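Local coordinates for putative aldehyde dehydrogenase (Burkholderia cenocepacia, PDB 4YWE), which probably oxidises aldehydes with NAD or NADP as electron acceptor and binds calcium and magnesium ions, at residues His148-Pro156 against Gly226-Gly234; Gly293-Tyr303 against Val394-Asp402. One frame throughout, in Å; residues are numbered along the deposited sequence.

Contact 1 (His148-Pro156 against Gly226-Gly234); sequences HGVTGHIVP and GIDHISFTG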
loop_
_atom_site.group_PDB
_atom_site.type_symbol
_atom_site.label_atom_id
_atom_site.label_comp_id
_atom_site.label_asym_id
_atom_site.label_seq_id
_atom_site.Cartn_x
_atom_site.Cartn_y
_atom_site.Cartn_z
ATOM N N HIS A 148 -13.286 -14.141 6.086
ATOM C CA HIS A 148 -13.125 -15.520 6.530
ATOM C C HIS A 148 -14.426 -16.286 6.331
ATOM O O HIS A 148 -14.422 -17.464 5.971
ATOM C CB HIS A 148 -12.705 -15.573 8.000
ATOM C CG HIS A 148 -11.368 -14.961 8.274
ATOM N ND1 HIS A 148 -10.188 -15.513 7.819
ATOM C CD2 HIS A 148 -11.020 -13.851 8.967
ATOM C CE1 HIS A 148 -9.175 -14.766 8.215
ATOM N NE2 HIS A 148 -9.651 -13.751 8.914
ATOM N N GLY A 149 -15.539 -15.599 6.563
ATOM C CA GLY A 149 -16.854 -16.211 6.502
ATOM C C GLY A 149 -17.636 -15.906 7.762
ATOM O O GLY A 149 -18.256 -14.849 7.881
ATOM N N VAL A 150 -17.599 -16.835 8.711
ATOM C CA VAL A 150 -18.211 -16.614 10.011
ATOM C C VAL A 150 -17.119 -16.361 11.044
ATOM O O VAL A 150 -16.221 -17.183 11.223
ATOM C CB VAL A 150 -19.096 -17.799 10.427
ATOM C CG1 VAL A 150 -19.619 -17.596 11.839
ATOM C CG2 VAL A 150 -20.244 -17.971 9.444
ATOM N N THR A 151 -17.196 -15.216 11.715
ATOM C CA THR A 151 -16.212 -14.862 12.730
ATOM C C THR A 151 -16.802 -14.963 14.130
ATOM O O THR A 151 -17.916 -14.505 14.378
ATOM C CB THR A 151 -15.662 -13.439 12.521
ATOM O OG1 THR A 151 -16.749 -12.508 12.461
ATOM C CG2 THR A 151 -14.860 -13.362 11.231
ATOM N N GLY A 152 -16.048 -15.575 15.038
ATOM C CA GLY A 152 -16.451 -15.671 16.429
ATOM C C GLY A 152 -15.815 -14.573 17.255
ATOM O O GLY A 152 -14.647 -14.233 17.053
ATOM N N HIS A 153 -16.576 -14.017 18.190
ATOM C CA HIS A 153 -16.101 -12.884 18.972
ATOM C C HIS A 153 -16.303 -13.098 20.467
ATOM O O HIS A 153 -17.434 -13.217 20.940
ATOM C CB HIS A 153 -16.811 -11.603 18.527
ATOM C CG HIS A 153 -16.663 -11.306 17.068
ATOM N ND1 HIS A 153 -15.729 -10.416 16.580
ATOM C CD2 HIS A 153 -17.327 -11.783 15.988
ATOM C CE1 HIS A 153 -15.826 -10.357 15.264
ATOM N NE2 HIS A 153 -16.788 -11.177 14.879
ATOM N N ILE A 154 -15.200 -13.151 21.206
ATOM C CA ILE A 154 -15.256 -13.235 22.659
ATOM C C ILE A 154 -15.001 -11.851 23.240
ATOM O O ILE A 154 -13.895 -11.320 23.142
ATOM C CB ILE A 154 -14.252 -14.262 23.208
ATOM C CG1 ILE A 154 -14.405 -15.602 22.486
ATOM C CG2 ILE A 154 -14.437 -14.434 24.711
ATOM C CD1 ILE A 154 -15.760 -16.243 22.668
ATOM N N VAL A 155 -16.032 -11.268 23.840
ATOM C CA VAL A 155 -15.956 -9.904 24.347
ATOM C C VAL A 155 -16.001 -9.901 25.872
ATOM O O VAL A 155 -16.881 -10.519 26.470
ATOM C CB VAL A 155 -17.083 -9.039 23.756
ATOM C CG1 VAL A 155 -16.976 -7.604 24.249
ATOM C CG2 VAL A 155 -17.041 -9.091 22.235
ATOM N N PRO A 156 -15.043 -9.210 26.506
ATOM C CA PRO A 156 -14.971 -9.153 27.969
ATOM C C PRO A 156 -15.884 -8.093 28.587
ATOM O O PRO A 156 -16.624 -7.413 27.875
ATOM C CB PRO A 156 -13.501 -8.824 28.228
ATOM C CG PRO A 156 -13.090 -8.039 27.042
ATOM C CD PRO A 156 -13.883 -8.561 25.871
ATOM N N GLY A 226 -17.841 -24.664 12.623
ATOM C CA GLY A 226 -18.491 -23.818 11.638
ATOM C C GLY A 226 -18.037 -22.369 11.649
ATOM O O GLY A 226 -18.537 -21.550 10.881
ATOM N N ILE A 227 -17.089 -22.057 12.527
ATOM C CA ILE A 227 -16.518 -20.716 12.612
ATOM C C ILE A 227 -15.164 -20.721 11.910
ATOM O O ILE A 227 -14.442 -21.716 11.958
ATOM C CB ILE A 227 -16.412 -20.255 14.082
ATOM C CG1 ILE A 227 -17.810 -20.146 14.694
ATOM C CG2 ILE A 227 -15.686 -18.920 14.196
ATOM C CD1 ILE A 227 -17.813 -19.747 16.149
ATOM N N ASP A 228 -14.823 -19.619 11.249
ATOM C CA ASP A 228 -13.625 -19.572 10.417
ATOM C C ASP A 228 -12.500 -18.743 11.034
ATOM O O ASP A 228 -11.345 -18.865 10.634
ATOM C CB ASP A 228 -13.975 -19.024 9.035
ATOM C CG ASP A 228 -15.105 -19.790 8.379
ATOM O OD1 ASP A 228 -14.898 -20.972 8.031
ATOM O OD2 ASP A 228 -16.201 -19.210 8.215
ATOM N N HIS A 229 -12.845 -17.903 12.003
ATOM C CA HIS A 229 -11.866 -17.044 12.665
ATOM C C HIS A 229 -12.413 -16.558 14.000
ATOM O O HIS A 229 -13.603 -16.269 14.124
ATOM C CB HIS A 229 -11.499 -15.853 11.775
ATOM C CG HIS A 229 -10.681 -14.808 12.469
ATOM N ND1 HIS A 229 -9.303 -14.843 12.506
ATOM C CD2 HIS A 229 -11.048 -13.699 13.153
ATOM C CE1 HIS A 229 -8.857 -13.801 13.183
ATOM N NE2 HIS A 229 -9.895 -13.091 13.587
ATOM N N ILE A 230 -11.542 -16.471 14.999
ATOM C CA ILE A 230 -11.964 -16.055 16.329
ATOM C C ILE A 230 -11.197 -14.822 16.785
ATOM O O ILE A 230 -9.969 -14.771 16.700
ATOM C CB ILE A 230 -11.797 -17.198 17.349
ATOM C CG1 ILE A 230 -12.640 -18.407 16.940
ATOM C CG2 ILE A 230 -12.186 -16.728 18.745
ATOM C CD1 ILE A 230 -12.537 -19.575 17.898
ATOM N N SER A 231 -11.934 -13.828 17.268
ATOM C CA SER A 231 -11.336 -12.643 17.866
ATOM C C SER A 231 -11.510 -12.692 19.380
ATOM O O SER A 231 -12.615 -12.506 19.892
ATOM C CB SER A 231 -11.966 -11.372 17.295
ATOM O OG SER A 231 -11.465 -10.218 17.947
ATOM N N PHE A 232 -10.418 -12.949 20.094
ATOM C CA PHE A 232 -10.484 -13.095 21.543
ATOM C C PHE A 232 -9.864 -11.912 22.277
ATOM O O PHE A 232 -8.809 -11.407 21.893
ATOM C CB PHE A 232 -9.796 -14.390 21.987
ATOM C CG PHE A 232 -9.799 -14.597 23.479
ATOM C CD1 PHE A 232 -10.855 -15.248 24.096
ATOM C CD2 PHE A 232 -8.751 -14.140 24.263
ATOM C CE1 PHE A 232 -10.865 -15.437 25.466
ATOM C CE2 PHE A 232 -8.755 -14.323 25.631
ATOM C CZ PHE A 232 -9.811 -14.977 26.235
ATOM N N THR A 233 -10.528 -11.491 23.350
ATOM C CA THR A 233 -9.991 -10.485 24.255
ATOM C C THR A 233 -10.297 -10.882 25.694
ATOM O O THR A 233 -11.458 -10.922 26.099
ATOM C CB THR A 233 -10.572 -9.087 23.980
ATOM O OG1 THR A 233 -10.286 -8.703 22.630
ATOM C CG2 THR A 233 -9.968 -8.069 24.932
ATOM N N GLY A 234 -9.253 -11.182 26.460
ATOM C CA GLY A 234 -9.422 -11.592 27.841
ATOM C C GLY A 234 -8.128 -12.005 28.511
ATOM O O GLY A 234 -7.045 -11.614 28.080
HETATM O O HOH W 1 -12.386 -9.887 20.884
#
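Asp228 and Val150 grip each other twice at the tight end of this parallel strand pair. Val150 N points almost straight at Asp228 OD2, 2.8 Å away, and meets its anti lone pair. Asp228 N returns a bond to Val150 O. The same OD2 forms a salt bridge with Arg59, so this one oxygen has two partners. Beside it, the rings of His148 and His229 lie nearly parallel, 6° apart, but barely overlap. His229 CB sits over the His148 face, 3.8 Å from the ring centroid. Ile227 CG2, anti to its own backbone N, lies against the bare Gly152 backbone, 3.5 Å from Gly152 N. Gly152 N donates to His229 O, and Gly152 O accepts from Ser231 N at 2.8 Å.

The far end is looser. The Thr233 N to Ile154 O bond is weak, at 3.4 Å and bent to 139°, and Ile154 and Pro156 are partly exposed. Water 1 donates to Ile154 O and Ser231 OG and also bonds Thr233 OG1; Glu467 holds Ser231 OG, and Arg166 holds Thr233 OG1.

The pair lies inside a Rossmann-like sheet. Strand 177-182 flanks His148-Pro156, strand 253-256 flanks Gly226-Gly234, and helix 160-174 packs on the Thr151 and His153 side.

Contact 2 (Gly293-Tyr303 against Val394-Asp402); sequences GSRVLIERAVY and VLAAMRFVD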
loop_
_atom_site.group_PDB
_atom_site.type_symbol
_atom_site.label_atom_id
_atom_site.label_comp_id
_atom_site.label_asym_id
_atom_site.label_seq_id
_atom_site.Cartn_x
_atom_site.Cartn_y
_atom_site.Cartn_z
ATOM N N GLY A 293 -1.735 1.852 32.462
ATOM C CA GLY A 293 -0.397 2.224 32.884
ATOM C C GLY A 293 -0.162 1.859 34.336
ATOM O O GLY A 293 -0.220 2.716 35.214
ATOM N N SER A 294 0.103 0.580 34.583
ATOM C CA SER A 294 0.212 0.055 35.941
ATOM C C SER A 294 1.630 0.156 36.490
ATOM O O SER A 294 1.884 -0.179 37.646
ATOM C CB SER A 294 -0.257 -1.400 35.980
ATOM O OG SER A 294 0.476 -2.192 35.060
ATOM N N ARG A 295 2.554 0.607 35.651
ATOM C CA ARG A 295 3.930 0.833 36.077
ATOM C C ARG A 295 4.390 2.219 35.662
ATOM O O ARG A 295 4.186 2.632 34.520
ATOM C CB ARG A 295 4.873 -0.218 35.487
ATOM C CG ARG A 295 4.791 -1.591 36.131
ATOM C CD ARG A 295 5.845 -2.517 35.540
ATOM N NE ARG A 295 5.670 -2.692 34.101
ATOM C CZ ARG A 295 6.666 -2.886 33.241
ATOM N NH1 ARG A 295 7.919 -2.926 33.672
ATOM N NH2 ARG A 295 6.408 -3.036 31.949
ATOM N N VAL A 296 5.010 2.941 36.588
ATOM C CA VAL A 296 5.628 4.213 36.245
ATOM C C VAL A 296 7.118 4.146 36.570
ATOM O O VAL A 296 7.517 3.935 37.717
ATOM C CB VAL A 296 4.931 5.398 36.953
ATOM C CG1 VAL A 296 4.813 5.162 38.452
ATOM C CG2 VAL A 296 5.659 6.700 36.652
ATOM N N LEU A 297 7.937 4.298 35.535
ATOM C CA LEU A 297 9.385 4.247 35.682
ATOM C C LEU A 297 9.945 5.661 35.604
ATOM O O LEU A 297 9.854 6.314 34.566
ATOM C CB LEU A 297 10.007 3.358 34.604
ATOM C CG LEU A 297 9.300 2.022 34.355
ATOM C CD1 LEU A 297 9.951 1.269 33.205
ATOM C CD2 LEU A 297 9.283 1.171 35.617
ATOM N N ILE A 298 10.519 6.128 36.708
ATOM C CA ILE A 298 10.964 7.511 36.809
ATOM C C ILE A 298 12.477 7.592 36.950
ATOM O O ILE A 298 13.069 6.868 37.747
ATOM C CB ILE A 298 10.284 8.220 37.994
ATOM C CG1 ILE A 298 8.798 7.864 38.054
ATOM C CG2 ILE A 298 10.482 9.724 37.896
ATOM C CD1 ILE A 298 8.135 8.236 39.365
ATOM N N GLU A 299 13.100 8.477 36.178
ATOM C CA GLU A 299 14.532 8.718 36.311
ATOM C C GLU A 299 14.829 9.188 37.732
ATOM O O GLU A 299 14.025 9.899 38.334
ATOM C CB GLU A 299 15.010 9.748 35.285
ATOM C CG GLU A 299 16.512 9.980 35.289
ATOM C CD GLU A 299 16.958 10.933 34.199
ATOM O OE1 GLU A 299 16.133 11.261 33.319
ATOM O OE2 GLU A 299 18.132 11.358 34.224
ATOM N N ARG A 300 15.977 8.776 38.261
ATOM C CA ARG A 300 16.327 9.012 39.660
ATOM C C ARG A 300 16.242 10.481 40.073
ATOM O O ARG A 300 15.816 10.793 41.185
ATOM C CB ARG A 300 17.735 8.484 39.944
ATOM C CG ARG A 300 17.878 6.980 39.797
ATOM C CD ARG A 300 19.199 6.493 40.373
ATOM N NE ARG A 300 19.286 5.035 40.391
ATOM C CZ ARG A 300 20.311 4.352 40.890
ATOM N NH1 ARG A 300 21.344 4.994 41.418
ATOM N NH2 ARG A 300 20.303 3.027 40.864
ATOM N N ALA A 301 16.640 11.374 39.173
ATOM C CA ALA A 301 16.692 12.803 39.469
ATOM C C ALA A 301 15.330 13.372 39.865
ATOM O O ALA A 301 15.250 14.289 40.681
ATOM C CB ALA A 301 17.248 13.564 38.275
ATOM N N VAL A 302 14.262 12.827 39.290
ATOM C CA VAL A 302 12.922 13.336 39.561
ATOM C C VAL A 302 12.019 12.259 40.156
ATOM O O VAL A 302 10.797 12.407 40.164
ATOM C CB VAL A 302 12.288 13.922 38.285
ATOM C CG1 VAL A 302 13.071 15.137 37.813
ATOM C CG2 VAL A 302 12.216 12.868 37.192
ATOM N N TYR A 303 12.619 11.184 40.659
ATOM C CA TYR A 303 11.854 10.080 41.234
ATOM C C TYR A 303 11.034 10.530 42.441
ATOM O O TYR A 303 9.810 10.419 42.441
ATOM C CB TYR A 303 12.781 8.927 41.628
ATOM C CG TYR A 303 12.077 7.790 42.341
ATOM C CD1 TYR A 303 11.106 7.034 41.695
ATOM C CD2 TYR A 303 12.389 7.470 43.656
ATOM C CE1 TYR A 303 10.461 5.993 42.342
ATOM C CE2 TYR A 303 11.751 6.432 44.311
ATOM C CZ TYR A 303 10.788 5.696 43.649
ATOM O OH TYR A 303 10.150 4.664 44.300
ATOM N N VAL A 394 -4.114 0.128 40.725
ATOM C CA VAL A 394 -2.871 0.073 41.482
ATOM C C VAL A 394 -1.687 0.454 40.604
ATOM O O VAL A 394 -1.431 -0.179 39.579
ATOM C CB VAL A 394 -2.663 -1.324 42.093
ATOM C CG1 VAL A 394 -1.450 -1.323 43.011
ATOM C CG2 VAL A 394 -3.907 -1.763 42.847
ATOM N N LEU A 395 -0.961 1.488 41.015
ATOM C CA LEU A 395 0.203 1.946 40.267
ATOM C C LEU A 395 1.494 1.597 40.998
ATOM O O LEU A 395 1.663 1.933 42.169
ATOM C CB LEU A 395 0.127 3.455 40.025
ATOM C CG LEU A 395 1.316 4.072 39.286
ATOM C CD1 LEU A 395 1.479 3.444 37.909
ATOM C CD2 LEU A 395 1.158 5.581 39.178
ATOM N N ALA A 396 2.400 0.920 40.301
ATOM C CA ALA A 396 3.689 0.550 40.876
ATOM C C ALA A 396 4.773 1.515 40.412
ATOM O O ALA A 396 4.990 1.690 39.212
ATOM C CB ALA A 396 4.052 -0.880 40.503
ATOM N N ALA A 397 5.453 2.140 41.368
ATOM C CA ALA A 397 6.478 3.128 41.054
ATOM C C ALA A 397 7.870 2.641 41.445
ATOM O O ALA A 397 8.053 2.025 42.495
ATOM C CB ALA A 397 6.167 4.447 41.745
ATOM N N MET A 398 8.845 2.928 40.588
ATOM C CA MET A 398 10.238 2.574 40.837
ATOM C C MET A 398 11.143 3.464 39.989
ATOM O O MET A 398 10.682 4.095 39.039
ATOM C CB MET A 398 10.490 1.100 40.519
ATOM C CG MET A 398 10.332 0.759 39.048
ATOM S SD MET A 398 10.313 -1.015 38.733
ATOM C CE MET A 398 8.702 -1.459 39.378
ATOM N N ARG A 399 12.427 3.510 40.328
ATOM C CA ARG A 399 13.358 4.397 39.635
ATOM C C ARG A 399 14.267 3.659 38.650
ATOM O O ARG A 399 14.399 2.435 38.705
ATOM C CB ARG A 399 14.215 5.159 40.650
ATOM C CG ARG A 399 15.159 4.278 41.452
ATOM C CD ARG A 399 15.990 5.099 42.427
ATOM N NE ARG A 399 17.081 4.320 43.007
ATOM C CZ ARG A 399 18.044 4.831 43.767
ATOM N NH1 ARG A 399 18.059 6.128 44.044
ATOM N NH2 ARG A 399 18.997 4.045 44.250
ATOM N N PHE A 400 14.881 4.416 37.744
ATOM C CA PHE A 400 15.916 3.887 36.857
ATOM C C PHE A 400 17.028 4.919 36.683
ATOM O O PHE A 400 16.798 6.119 36.830
ATOM C CB PHE A 400 15.332 3.478 35.497
ATOM C CG PHE A 400 14.794 4.627 34.678
ATOM C CD1 PHE A 400 15.634 5.379 33.870
ATOM C CD2 PHE A 400 13.443 4.932 34.693
ATOM C CE1 PHE A 400 15.142 6.425 33.113
ATOM C CE2 PHE A 400 12.944 5.977 33.935
ATOM C CZ PHE A 400 13.795 6.723 33.144
ATOM N N VAL A 401 18.230 4.449 36.363
ATOM C CA VAL A 401 19.388 5.333 36.286
ATOM C C VAL A 401 19.578 5.900 34.877
ATOM O O VAL A 401 19.916 7.074 34.720
ATOM C CB VAL A 401 20.670 4.607 36.771
ATOM C CG1 VAL A 401 20.915 3.329 35.978
ATOM C CG2 VAL A 401 21.878 5.534 36.698
ATOM N N ASP A 402 19.347 5.080 33.855
ATOM C CA ASP A 402 19.588 5.505 32.478
ATOM C C ASP A 402 18.600 4.880 31.495
ATOM O O ASP A 402 17.687 4.159 31.894
ATOM C CB ASP A 402 21.024 5.167 32.062
ATOM C CG ASP A 402 21.373 3.700 32.274
ATOM O OD1 ASP A 402 20.455 2.855 32.326
ATOM O OD2 ASP A 402 22.579 3.392 32.385
HETATM O O HOH W 2 0.781 -2.306 39.295
#
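Arg300 and Arg399 stack their guanidinium groups flat on each other, with centres 3.7 Å apart and planes at 12°. Val401 CB lies over the opposite face of the Arg300 group. Both arginines are exposed, so solvent probably eases the closeness of like charges. They sit at the C-terminal end of two neighbouring parallel strands, 293-299 and 394-400. These belong to the alpha/beta sheet of what is, by family, the catalytic domain.

Arg399 also serves a second flat group. Its CB lies over one face of the Tyr303 ring, 4.0 Å from the centroid, as a CH-pi contact. Ala397 C lies at the edge of that ring, near its plane, and Ile298 CB is also at the edge. Tyr303 OH is hydrogen-bonded to Asp378.

The third flat group is Phe400. Its CG stands between the backbone N and the carbonyl carbon (chi1 66°), and the ring reaches over to the other strand. Glu299 CA lies over the ring centre. Leu297 O approaches the edge, 3.2 Å from Phe400 CE2. Phe266 meets the ring edge-to-face, and helix 403-410 packs against it through Ala406 and Leu409.

Between the strands, Val296 N bonds Ala396 O and Ile298 N bonds Met398 O. The bond from Met398 N to Val296 O is weak, at 3.3 Å. Leu297 and Met398 lie side by side, with Leu297 CD2 3.6 Å from Met398 CG. On the other face, Val296 CG1 touches Ala397 CB and Leu395 CD2. Phe314 of helix 303-315 touches Leu395 there.

At the N-terminal end, Ala396 N bonds Ser294 O. Water 2 donates to that same Ser294 O, at 2.9 Å, and also to Val394 O.

In the fold
Both contacts pair parallel strands, but in two different sheets. Their centres are about 38 Å apart, on opposite sides of the chain's centre. Contact 1 is the more central and has no fully exposed residue among those that touch. Its side chains include buried polar groups with partners on other elements, and Thr233 lies close to Glu256, the predicted active-site residue. Contact 2 is farther out, though 13 of its 17 touching residues are buried. Its middle is mostly apolar, with the buried Arg295 bonded to backbone oxygens of Lys260, Leu409 and Ala410. Its C-terminal end reaches the surface with stacked arginines. The two share no strand or helix.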